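Local atomic coordinates of thiosulfate sulfurtransferase (Pseudomonas aeruginosa, PDB entry 1YT8), a protein that probably transfers sulfur from thiosulfate to cyanide, the rhodanese reaction, and is built from four rhodanese-like repeats. Residues R21-L26 with R321-V326; S49-E54 with Q81-L86; R58-D63 with D280-L285; L325-D330 with W347-L352. All blocks are in the same frame, centred on the assembly; numbering follows the deposited sequence.

Contact 1 of 4, residues R21-L26 with R321-V326; sequences RRELAL and RGARLV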
# COMPACT_ATOMS: atom_id res chain seq x y z
N ARG A 21 -13.82 -15.20 -11.51
CA ARG A 21 -12.44 -14.75 -11.48
C ARG A 21 -12.01 -14.04 -12.76
O ARG A 21 -10.88 -14.20 -13.24
CB ARG A 21 -11.52 -15.94 -11.17
CG ARG A 21 -11.86 -16.53 -9.82
CD ARG A 21 -11.11 -17.79 -9.49
NE ARG A 21 -11.68 -18.40 -8.29
CZ ARG A 21 -11.25 -19.54 -7.76
NH1 ARG A 21 -10.25 -20.20 -8.32
NH2 ARG A 21 -11.84 -20.03 -6.68
N ARG A 22 -12.92 -13.23 -13.30
CA ARG A 22 -12.63 -12.44 -14.49
C ARG A 22 -12.02 -11.13 -14.00
O ARG A 22 -12.44 -10.60 -12.97
CB ARG A 22 -13.92 -12.13 -15.27
CG ARG A 22 -14.62 -13.35 -15.87
CD ARG A 22 -15.71 -12.92 -16.86
NE ARG A 22 -16.85 -12.26 -16.21
CZ ARG A 22 -17.91 -12.90 -15.72
NH1 ARG A 22 -17.99 -14.22 -15.80
NH2 ARG A 22 -18.90 -12.21 -15.15
N GLU A 23 -11.04 -10.60 -14.72
CA GLU A 23 -10.40 -9.36 -14.31
C GLU A 23 -11.37 -8.21 -14.17
O GLU A 23 -12.27 -8.02 -15.00
CB GLU A 23 -9.30 -8.97 -15.30
CG GLU A 23 -8.15 -9.95 -15.37
CD GLU A 23 -6.96 -9.39 -16.11
OE1 GLU A 23 -7.05 -8.24 -16.60
OE2 GLU A 23 -5.92 -10.08 -16.19
N LEU A 24 -11.19 -7.43 -13.10
CA LEU A 24 -12.02 -6.27 -12.84
C LEU A 24 -11.31 -5.34 -11.89
O LEU A 24 -10.44 -5.75 -11.11
CB LEU A 24 -13.37 -6.70 -12.24
CG LEU A 24 -13.38 -7.32 -10.84
CD1 LEU A 24 -13.36 -6.23 -9.77
CD2 LEU A 24 -14.63 -8.17 -10.68
N ALA A 25 -11.66 -4.06 -11.96
CA ALA A 25 -11.09 -3.06 -11.08
C ALA A 25 -12.27 -2.30 -10.48
O ALA A 25 -12.97 -1.58 -11.19
CB ALA A 25 -10.17 -2.11 -11.85
N LEU A 26 -12.50 -2.50 -9.19
CA LEU A 26 -13.58 -1.83 -8.47
C LEU A 26 -12.89 -0.71 -7.69
O LEU A 26 -12.24 -0.97 -6.67
CB LEU A 26 -14.26 -2.80 -7.50
CG LEU A 26 -15.38 -2.26 -6.61
CD1 LEU A 26 -16.49 -1.68 -7.48
CD2 LEU A 26 -15.91 -3.38 -5.73
N ARG A 321 -8.45 -7.26 -9.52
CA ARG A 321 -8.68 -8.58 -8.97
C ARG A 321 -8.84 -9.53 -10.16
O ARG A 321 -9.62 -9.25 -11.08
CB ARG A 321 -9.95 -8.58 -8.11
CG ARG A 321 -10.21 -9.88 -7.35
CD ARG A 321 -9.04 -10.26 -6.44
NE ARG A 321 -9.40 -11.39 -5.58
CZ ARG A 321 -8.53 -12.14 -4.91
NH1 ARG A 321 -7.23 -11.89 -4.99
NH2 ARG A 321 -8.97 -13.13 -4.15
N GLY A 322 -8.11 -10.64 -10.15
CA GLY A 322 -8.18 -11.57 -11.26
C GLY A 322 -6.96 -11.45 -12.15
O GLY A 322 -6.76 -12.27 -13.06
N ALA A 323 -6.15 -10.43 -11.91
CA ALA A 323 -4.93 -10.19 -12.68
C ALA A 323 -3.87 -11.26 -12.41
O ALA A 323 -4.06 -12.13 -11.56
CB ALA A 323 -4.35 -8.81 -12.36
N ARG A 324 -2.75 -11.13 -13.11
CA ARG A 324 -1.63 -12.06 -13.06
C ARG A 324 -0.40 -11.37 -12.46
O ARG A 324 -0.11 -10.23 -12.82
CB ARG A 324 -1.34 -12.49 -14.50
CG ARG A 324 -0.88 -13.89 -14.69
CD ARG A 324 -1.30 -14.41 -16.07
NE ARG A 324 -0.96 -13.54 -17.20
CZ ARG A 324 -1.12 -13.90 -18.47
NH1 ARG A 324 -1.61 -15.10 -18.76
NH2 ARG A 324 -0.79 -13.08 -19.47
N LEU A 325 0.32 -12.05 -11.57
CA LEU A 325 1.53 -11.49 -10.95
C LEU A 325 2.78 -12.33 -11.23
O LEU A 325 2.74 -13.55 -11.18
CB LEU A 325 1.35 -11.38 -9.43
CG LEU A 325 0.52 -10.25 -8.82
CD1 LEU A 325 -0.89 -10.25 -9.36
CD2 LEU A 325 0.52 -10.42 -7.31
N VAL A 326 3.89 -11.66 -11.52
CA VAL A 326 5.17 -12.33 -11.76
C VAL A 326 6.17 -11.73 -10.78
O VAL A 326 6.44 -10.53 -10.81
CB VAL A 326 5.67 -12.11 -13.20
CG1 VAL A 326 7.03 -12.77 -13.38
CG2 VAL A 326 4.67 -12.69 -14.19
O HOH W 1 -8.52 -14.24 -14.11
O HOH W 2 -11.93 -11.12 -10.23
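The flat peptide group between Arg321 and Gly322 is met in its plane by the N-H of Leu24, which gives a hydrogen bond of 3.1 Å from Leu24 N to Arg321 O. The same oxygen also takes a CA-H...O contact from Glu23 CA, at 3.3 Å. A second flat group, the Glu23 carboxylate, sets OE2 against Ala323 CA at 3.6 Å, while its strong partners lie beyond: OE2 accepts from Thr282 N and pairs with Arg281, and OE1 pairs with Arg61. With chi1 of -64°, Glu23 CG lies beside its own backbone N and rests on Gly322 O; the extended chain beyond it suits a buried acid that must reach several donors. The guanidinium of Arg321 leads away from residues 21-26, where NH2 donates to Met345 O and the group makes a cation-pi contact with Trp347.

Glycine suits position 322 because a CB there would point at residues 21-23, tight against Glu23 CA and Arg22 O, and at a phi of 104° it would also jam against the carbonyl O of Arg321. Two waters bridge carbonyls nearby, one between Arg21 O and Gly322 O, the other from Arg22 O weakly to Arg321 O. Arg21, with positive phi, is the C-prime residue of the Schellman motif that ends helix 11-20. A weak return bond, 3.0 Å from Arg321 N to Leu24 O, completes a single antiparallel bridge, hydrogen-bonded type, joining the loops that lead into strands 25-28 and 324-328 of two different rhodanese-like repeats.

Contact 2 of 4, residues S49-E54 with Q81-L86; sequences SRLELE and QRLHDL. Unlike the reference sequence in segment 81-86: His84 (reference Leu).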
# COMPACT_ATOMS: atom_id res chain seq x y z
N SER A 49 -8.64 12.54 -6.42
CA SER A 49 -7.55 13.50 -6.26
C SER A 49 -6.21 13.10 -6.88
O SER A 49 -5.45 13.96 -7.34
CB SER A 49 -7.33 13.81 -4.77
OG SER A 49 -8.43 14.53 -4.24
N ARG A 50 -5.91 11.80 -6.90
CA ARG A 50 -4.66 11.33 -7.49
C ARG A 50 -4.84 10.23 -8.53
O ARG A 50 -3.92 9.46 -8.82
CB ARG A 50 -3.69 10.87 -6.39
CG ARG A 50 -4.21 9.78 -5.45
CD ARG A 50 -3.09 9.34 -4.50
NE ARG A 50 -3.49 8.30 -3.55
CZ ARG A 50 -4.15 8.51 -2.41
NH1 ARG A 50 -4.51 9.74 -2.06
NH2 ARG A 50 -4.44 7.49 -1.61
N LEU A 51 -6.04 10.17 -9.11
CA LEU A 51 -6.38 9.17 -10.12
C LEU A 51 -5.35 9.07 -11.25
O LEU A 51 -4.85 7.98 -11.55
CB LEU A 51 -7.76 9.49 -10.71
CG LEU A 51 -8.31 8.60 -11.82
CD1 LEU A 51 -8.57 7.21 -11.29
CD2 LEU A 51 -9.60 9.19 -12.37
N GLU A 52 -5.03 10.19 -11.88
CA GLU A 52 -4.09 10.20 -13.00
C GLU A 52 -2.66 9.76 -12.66
O GLU A 52 -1.94 9.29 -13.53
CB GLU A 52 -4.04 11.59 -13.64
CG GLU A 52 -5.38 12.05 -14.21
CD GLU A 52 -6.16 12.93 -13.25
OE1 GLU A 52 -6.07 12.72 -12.02
OE2 GLU A 52 -6.87 13.83 -13.74
N LEU A 53 -2.27 9.92 -11.41
CA LEU A 53 -0.92 9.57 -10.99
C LEU A 53 -0.68 8.07 -10.78
O LEU A 53 0.46 7.62 -10.80
CB LEU A 53 -0.56 10.30 -9.69
CG LEU A 53 -0.64 11.83 -9.66
CD1 LEU A 53 -0.36 12.32 -8.24
CD2 LEU A 53 0.36 12.42 -10.63
N GLU A 54 -1.75 7.31 -10.58
CA GLU A 54 -1.59 5.88 -10.32
C GLU A 54 -2.35 4.91 -11.22
O GLU A 54 -2.02 3.73 -11.26
CB GLU A 54 -1.99 5.58 -8.87
CG GLU A 54 -1.16 6.31 -7.83
CD GLU A 54 -1.58 5.98 -6.40
OE1 GLU A 54 -2.46 5.11 -6.22
OE2 GLU A 54 -1.04 6.59 -5.46
N GLN A 81 -15.43 9.93 -16.37
CA GLN A 81 -15.13 10.75 -17.54
C GLN A 81 -13.63 10.90 -17.77
O GLN A 81 -13.15 10.78 -18.90
CB GLN A 81 -15.75 12.15 -17.38
CG GLN A 81 -15.55 13.05 -18.59
CD GLN A 81 -16.19 12.49 -19.85
OE1 GLN A 81 -17.38 12.16 -19.85
NE2 GLN A 81 -15.42 12.39 -20.92
N ARG A 82 -12.89 11.17 -16.70
CA ARG A 82 -11.45 11.33 -16.84
C ARG A 82 -10.82 10.03 -17.30
O ARG A 82 -9.86 10.05 -18.07
CB ARG A 82 -10.85 11.79 -15.51
CG ARG A 82 -11.21 13.24 -15.23
CD ARG A 82 -10.71 13.74 -13.89
NE ARG A 82 -11.10 15.13 -13.68
CZ ARG A 82 -10.94 15.80 -12.55
NH1 ARG A 82 -10.39 15.21 -11.49
NH2 ARG A 82 -11.34 17.06 -12.47
N LEU A 83 -11.36 8.91 -16.85
CA LEU A 83 -10.82 7.62 -17.27
C LEU A 83 -11.09 7.43 -18.76
O LEU A 83 -10.25 6.93 -19.49
CB LEU A 83 -11.43 6.48 -16.46
CG LEU A 83 -10.97 6.39 -15.01
CD1 LEU A 83 -11.88 5.45 -14.20
CD2 LEU A 83 -9.54 5.88 -14.99
N HIS A 84 -12.27 7.82 -19.22
CA HIS A 84 -12.56 7.67 -20.63
C HIS A 84 -11.58 8.50 -21.46
O HIS A 84 -11.03 8.03 -22.45
CB HIS A 84 -14.00 8.10 -20.92
CG HIS A 84 -14.34 8.10 -22.38
ND1 HIS A 84 -14.76 6.97 -23.05
CD2 HIS A 84 -14.19 9.06 -23.34
CE1 HIS A 84 -14.85 7.22 -24.35
NE2 HIS A 84 -14.51 8.48 -24.55
N ASP A 85 -11.37 9.73 -21.02
CA ASP A 85 -10.44 10.63 -21.69
C ASP A 85 -8.97 10.16 -21.62
O ASP A 85 -8.14 10.56 -22.42
CB ASP A 85 -10.59 12.03 -21.12
CG ASP A 85 -11.97 12.61 -21.38
OD1 ASP A 85 -12.50 12.40 -22.49
OD2 ASP A 85 -12.53 13.27 -20.49
N LEU A 86 -8.67 9.30 -20.65
CA LEU A 86 -7.31 8.77 -20.52
C LEU A 86 -7.12 7.54 -21.40
O LEU A 86 -6.02 6.99 -21.49
CB LEU A 86 -6.98 8.42 -19.06
CG LEU A 86 -6.78 9.63 -18.13
CD1 LEU A 86 -6.59 9.16 -16.70
CD2 LEU A 86 -5.57 10.43 -18.60
O HOH W 3 -8.92 12.94 -11.19
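Arg82 lies across Leu51 and Glu52 where two helices of one rhodanese-like repeat, 51-58 and 75-85, pack together. Its CB sits 4.3 Å from Leu51 CD2. Beyond CG the chain runs extended, carrying CD to 3.8 Å from Glu52 OE2, an approach of an aliphatic carbon to a carboxylate oxygen. At the tip, NH1 donates to a water lying at the edge of the guanidinium, in its plane, and NH2 forms a salt bridge with Glu449. Arginine suits this place because its carbons can cover the neighbouring leucine while its charge reaches past the apolar layer.

Glu52 and Arg82 do not form a direct salt bridge. OE2 sits off the guanidinium plane, where no N-H is directed, although the planes of the two groups are only 29° apart. Glu52 instead finds its strongest polar partner in Arg417, through OE1. Its chi2 of 96° bends CD away from an extended course, while CG below the bend packs against Leu86 CD1 at 4.0 Å.

Deeper in, Leu51 and Leu83 meet crosswise, and their branched apolar tips fill the buried seam between the two helices and strand 66-69, where Leu83 also touches Ile66 and Val68. Leu51 CD1 meets Leu83 CD2 at 4.0 Å. The bridging water donates a hydrogen bond to Glu52 OE1 at 3.0 Å and accepts one from Arg82 NH1 at 2.7 Å.

Contact 3 of 4, residues R58-D63 with D280-L285; sequences RVPRRD and DRTTYL
Residues 58-61 and 280-284 run nearly antiparallel, their end-to-end directions 154° apart, with Arg61 CA and Thr282 CA 5.9 Å from each other. No backbone-to-backbone hydrogen bond joins the two. This is a contact between two rhodanese-like repeats: the loop leaving helix 51-58 of one lies on the start of strand 283-287 of the other.

Side chains therefore do the joining. Tyr284 reaches across with its hydroxyl and donates a short bond, 2.6 Å from OH to Arg58 O. The oxygen lies near the plane of the ring, at its edge, whereas the hydroxyl stands above the carbonyl plane of Arg58, 37° out of it. A tyrosine fits because its ring is long enough to reach a carbonyl near the helix end while its sides remain apolar. One ring face is covered by Thr282 CG2, 3.7 Å above the plane and offset toward the rim. That methyl, anti to its own backbone N, also touches Pro60 CG at 3.5 Å, and Pro60 CD packs against the ring's CE1.

The Arg61 chain is bent at chi2 and chi3, and its guanidinium lies with one face on the Asp280 carbonyl, whose O is 3.3 Å above its centre. This is not a hydrogen bond, its angle being poor, though the carbonyl dipole would suit the cation. Round the rim, NH1 forms a salt bridge with Asp63, NH2 has Glu23 as its partner, and Thr282 OG1 lies near the plane. Thr282 OG1 also accepts a hydrogen bond from a water at 2.7 Å, and that water accepts from Arg61 N at 2.8 Å.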
# COMPACT_ATOMS: atom_id res chain seq x y z
N ARG A 58 -1.74 0.82 -11.62
CA ARG A 58 -2.66 -0.09 -10.94
C ARG A 58 -3.66 -0.79 -11.86
O ARG A 58 -4.15 -1.87 -11.54
CB ARG A 58 -3.38 0.67 -9.82
CG ARG A 58 -2.41 1.25 -8.80
CD ARG A 58 -3.09 2.10 -7.75
NE ARG A 58 -3.92 1.31 -6.84
CZ ARG A 58 -4.59 1.83 -5.82
NH1 ARG A 58 -4.52 3.13 -5.58
NH2 ARG A 58 -5.34 1.05 -5.04
N VAL A 59 -3.97 -0.17 -12.99
CA VAL A 59 -4.90 -0.75 -13.96
C VAL A 59 -4.30 -0.48 -15.35
O VAL A 59 -4.82 0.33 -16.11
CB VAL A 59 -6.31 -0.10 -13.88
CG1 VAL A 59 -7.28 -0.84 -14.79
CG2 VAL A 59 -6.81 -0.11 -12.44
N PRO A 60 -3.20 -1.17 -15.69
CA PRO A 60 -2.51 -1.01 -16.98
C PRO A 60 -3.30 -1.36 -18.24
O PRO A 60 -3.14 -0.70 -19.27
CB PRO A 60 -1.26 -1.87 -16.81
CG PRO A 60 -1.73 -2.97 -15.91
CD PRO A 60 -2.53 -2.21 -14.88
N ARG A 61 -4.14 -2.39 -18.18
CA ARG A 61 -4.93 -2.81 -19.34
C ARG A 61 -6.04 -1.80 -19.60
O ARG A 61 -6.97 -1.69 -18.81
CB ARG A 61 -5.54 -4.19 -19.11
CG ARG A 61 -5.01 -5.29 -20.00
CD ARG A 61 -6.15 -6.17 -20.49
NE ARG A 61 -7.01 -6.61 -19.39
CZ ARG A 61 -8.22 -7.14 -19.56
NH1 ARG A 61 -8.71 -7.29 -20.78
NH2 ARG A 61 -8.94 -7.51 -18.50
N ARG A 62 -5.94 -1.08 -20.71
CA ARG A 62 -6.92 -0.05 -21.03
C ARG A 62 -8.35 -0.55 -21.20
O ARG A 62 -9.30 0.22 -21.04
CB ARG A 62 -6.48 0.71 -22.29
CG ARG A 62 -5.13 1.41 -22.15
CD ARG A 62 -5.12 2.45 -21.03
NE ARG A 62 -3.93 3.31 -21.07
CZ ARG A 62 -2.73 2.97 -20.59
NH1 ARG A 62 -2.54 1.79 -20.02
NH2 ARG A 62 -1.72 3.82 -20.69
N ASP A 63 -8.53 -1.84 -21.51
CA ASP A 63 -9.88 -2.37 -21.67
C ASP A 63 -10.33 -3.22 -20.48
O ASP A 63 -11.23 -4.06 -20.61
CB ASP A 63 -9.99 -3.15 -22.99
CG ASP A 63 -9.25 -4.47 -22.97
OD1 ASP A 63 -8.20 -4.56 -22.30
OD2 ASP A 63 -9.71 -5.42 -23.65
N ASP A 280 -5.22 -9.67 -23.37
CA ASP A 280 -6.49 -9.93 -22.70
C ASP A 280 -6.27 -10.08 -21.19
O ASP A 280 -7.23 -10.26 -20.44
CB ASP A 280 -7.13 -11.20 -23.26
CG ASP A 280 -6.28 -12.43 -23.03
OD1 ASP A 280 -5.07 -12.38 -23.32
OD2 ASP A 280 -6.82 -13.46 -22.57
N ARG A 281 -5.02 -10.02 -20.75
CA ARG A 281 -4.70 -10.16 -19.33
C ARG A 281 -3.81 -9.05 -18.80
O ARG A 281 -3.04 -8.43 -19.54
CB ARG A 281 -4.02 -11.51 -19.06
CG ARG A 281 -4.89 -12.75 -19.26
CD ARG A 281 -6.11 -12.75 -18.34
NE ARG A 281 -5.77 -12.76 -16.92
CZ ARG A 281 -5.23 -13.79 -16.27
NH1 ARG A 281 -4.94 -14.92 -16.92
NH2 ARG A 281 -4.98 -13.70 -14.97
N THR A 282 -3.92 -8.81 -17.50
CA THR A 282 -3.11 -7.81 -16.81
C THR A 282 -1.98 -8.58 -16.12
O THR A 282 -2.24 -9.50 -15.36
CB THR A 282 -3.92 -7.07 -15.72
OG1 THR A 282 -4.97 -6.32 -16.33
CG2 THR A 282 -3.01 -6.13 -14.94
N THR A 283 -0.74 -8.20 -16.40
CA THR A 283 0.41 -8.88 -15.80
C THR A 283 1.30 -7.87 -15.08
O THR A 283 1.88 -6.99 -15.71
CB THR A 283 1.25 -9.61 -16.88
OG1 THR A 283 0.43 -10.57 -17.55
CG2 THR A 283 2.44 -10.32 -16.25
N TYR A 284 1.40 -8.01 -13.76
CA TYR A 284 2.22 -7.12 -12.95
C TYR A 284 3.58 -7.77 -12.71
O TYR A 284 3.65 -8.88 -12.19
CB TYR A 284 1.57 -6.88 -11.58
CG TYR A 284 0.20 -6.23 -11.58
CD1 TYR A 284 0.05 -4.86 -11.82
CD2 TYR A 284 -0.94 -6.97 -11.29
CE1 TYR A 284 -1.21 -4.25 -11.76
CE2 TYR A 284 -2.20 -6.37 -11.22
CZ TYR A 284 -2.32 -5.01 -11.46
OH TYR A 284 -3.56 -4.43 -11.39
N LEU A 285 4.66 -7.08 -13.09
CA LEU A 285 6.02 -7.59 -12.88
C LEU A 285 6.52 -6.91 -11.62
O LEU A 285 6.78 -5.70 -11.62
CB LEU A 285 6.91 -7.23 -14.07
CG LEU A 285 8.36 -7.70 -14.02
CD1 LEU A 285 8.42 -9.22 -13.88
CD2 LEU A 285 9.09 -7.24 -15.27
O HOH W 4 -5.33 -3.68 -15.94

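Contact 4 of 4, residues L325-D330 with W347-L352; sequences LVLVDD and WQVAVL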
# COMPACT_ATOMS: atom_id res chain seq x y z
N LEU A 325 0.32 -12.05 -11.57
CA LEU A 325 1.53 -11.49 -10.95
C LEU A 325 2.78 -12.33 -11.23
O LEU A 325 2.74 -13.55 -11.18
CB LEU A 325 1.35 -11.38 -9.43
CG LEU A 325 0.52 -10.25 -8.82
CD1 LEU A 325 -0.89 -10.25 -9.36
CD2 LEU A 325 0.52 -10.42 -7.31
N VAL A 326 3.89 -11.66 -11.52
CA VAL A 326 5.17 -12.33 -11.76
C VAL A 326 6.17 -11.73 -10.78
O VAL A 326 6.44 -10.53 -10.81
CB VAL A 326 5.67 -12.11 -13.20
CG1 VAL A 326 7.03 -12.77 -13.38
CG2 VAL A 326 4.67 -12.69 -14.19
N LEU A 327 6.73 -12.57 -9.90
CA LEU A 327 7.66 -12.07 -8.89
C LEU A 327 9.14 -12.28 -9.16
O LEU A 327 9.56 -13.36 -9.61
CB LEU A 327 7.29 -12.66 -7.52
CG LEU A 327 5.84 -12.49 -7.08
CD1 LEU A 327 5.72 -12.87 -5.60
CD2 LEU A 327 5.38 -11.05 -7.29
N VAL A 328 9.92 -11.25 -8.86
CA VAL A 328 11.36 -11.25 -9.06
C VAL A 328 12.19 -11.16 -7.78
O VAL A 328 11.88 -10.39 -6.88
CB VAL A 328 11.79 -10.05 -9.95
CG1 VAL A 328 13.30 -10.05 -10.16
CG2 VAL A 328 11.05 -10.10 -11.29
N ASP A 329 13.25 -11.96 -7.72
CA ASP A 329 14.20 -11.92 -6.62
C ASP A 329 15.49 -12.53 -7.16
O ASP A 329 15.49 -13.09 -8.26
CB ASP A 329 13.70 -12.66 -5.35
CG ASP A 329 13.93 -14.17 -5.39
OD1 ASP A 329 14.80 -14.67 -6.13
OD2 ASP A 329 13.23 -14.87 -4.62
N ASP A 330 16.59 -12.41 -6.42
CA ASP A 330 17.87 -12.95 -6.86
C ASP A 330 18.44 -13.89 -5.81
O ASP A 330 19.66 -14.06 -5.71
CB ASP A 330 18.86 -11.80 -7.10
CG ASP A 330 19.03 -10.89 -5.88
OD1 ASP A 330 18.57 -11.26 -4.78
OD2 ASP A 330 19.63 -9.80 -6.02
N TRP A 347 -4.59 -15.42 -5.93
CA TRP A 347 -3.98 -14.81 -7.11
C TRP A 347 -3.29 -15.82 -8.02
O TRP A 347 -2.75 -16.83 -7.56
CB TRP A 347 -2.93 -13.77 -6.71
CG TRP A 347 -3.48 -12.56 -6.04
CD1 TRP A 347 -3.60 -12.34 -4.69
CD2 TRP A 347 -4.01 -11.40 -6.68
NE1 TRP A 347 -4.18 -11.12 -4.46
CE2 TRP A 347 -4.44 -10.52 -5.66
CE3 TRP A 347 -4.17 -11.02 -8.02
CZ2 TRP A 347 -5.03 -9.28 -5.94
CZ3 TRP A 347 -4.75 -9.78 -8.30
CH2 TRP A 347 -5.17 -8.93 -7.26
N GLN A 348 -3.32 -15.54 -9.32
CA GLN A 348 -2.61 -16.37 -10.28
C GLN A 348 -1.24 -15.71 -10.20
O GLN A 348 -1.08 -14.53 -10.53
CB GLN A 348 -3.17 -16.24 -11.69
CG GLN A 348 -2.24 -16.80 -12.76
CD GLN A 348 -2.91 -16.97 -14.11
OE1 GLN A 348 -3.79 -16.19 -14.48
NE2 GLN A 348 -2.48 -17.98 -14.85
N VAL A 349 -0.25 -16.46 -9.74
CA VAL A 349 1.08 -15.90 -9.57
C VAL A 349 2.18 -16.85 -10.02
O VAL A 349 2.08 -18.07 -9.87
CB VAL A 349 1.30 -15.51 -8.08
CG1 VAL A 349 1.10 -16.73 -7.20
CG2 VAL A 349 2.69 -14.92 -7.89
N ALA A 350 3.23 -16.27 -10.57
CA ALA A 350 4.37 -17.03 -11.04
C ALA A 350 5.66 -16.40 -10.52
O ALA A 350 5.70 -15.21 -10.21
CB ALA A 350 4.39 -17.04 -12.56
N VAL A 351 6.70 -17.21 -10.40
CA VAL A 351 8.01 -16.74 -9.97
C VAL A 351 8.90 -16.84 -11.21
O VAL A 351 8.87 -17.86 -11.91
CB VAL A 351 8.59 -17.61 -8.83
CG1 VAL A 351 10.04 -17.24 -8.58
CG2 VAL A 351 7.77 -17.41 -7.56
N LEU A 352 9.67 -15.80 -11.48
CA LEU A 352 10.54 -15.77 -12.65
C LEU A 352 11.86 -16.49 -12.40
O LEU A 352 12.68 -16.05 -11.59
CB LEU A 352 10.80 -14.31 -13.05
CG LEU A 352 11.37 -14.03 -14.44
CD1 LEU A 352 10.55 -14.75 -15.50
CD2 LEU A 352 11.35 -12.52 -14.69
O HOH W 5 12.20 -14.47 -9.31
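Val349 CG2 forms a bump that fits between two leucines of the neighbouring strand, 4.1 Å from Leu325 CB and equally far from Leu327 CG. Its placement follows from a chi1 of 57°, which holds CG1 between the backbone N and carbonyl carbon and turns CG2 anti to the N. A single methyl thus serves both neighbours. At the end of this row, Leu325 CD1 presses obliquely on the Trp347 ring, 3.6 Å from CE3.

On the other face, Val326 CG1 meets Leu352 CB at 4.1 Å. Ala350 contributes only a methyl beside Val326, a low point against which Trp275 of helix 269-277 packs. Farther along, Val328 and Leu352 run alongside each other in the same direction.

Four nearly straight hydrogen bonds zip the backbones together, beginning at Leu325 N to Gln348 O and ending at Leu352 N to Leu327 O. Where the strands part, a water links Leu327 O to Leu352 O. The strands are parallel with a 29° twist, and helix 334-344 covers the Leu325, Leu327 and Val351 face: a beta-alpha-beta unit pairing the central strand 324-328 of the five-stranded rhodanese sheet with 348-352.

How the contacts relate
Contacts 2 and 4 are buried and lie inside single repeats; contacts 1 and 3 are partly buried and join the first repeat to the third. Contact 4 depends on regular strand pairing and apolar side chains, contact 2 on leucines edged by charge, while contacts 1 and 3 lean more on backbone carbonyls and charged groups; bridging water occurs in all four. Strand 324-328 serves both contacts 1 and 4, and its neighbour 283-287 enters contact 3, so three contacts share one sheet. The Glu23 carboxylate ties contact 1 to contact 3, and Arg281 reaches Gln348 of contact 4. Contact 2 lies in the first repeat alone and meets contact 3 only loosely; its nearest atoms are about 14 Å from contact 4.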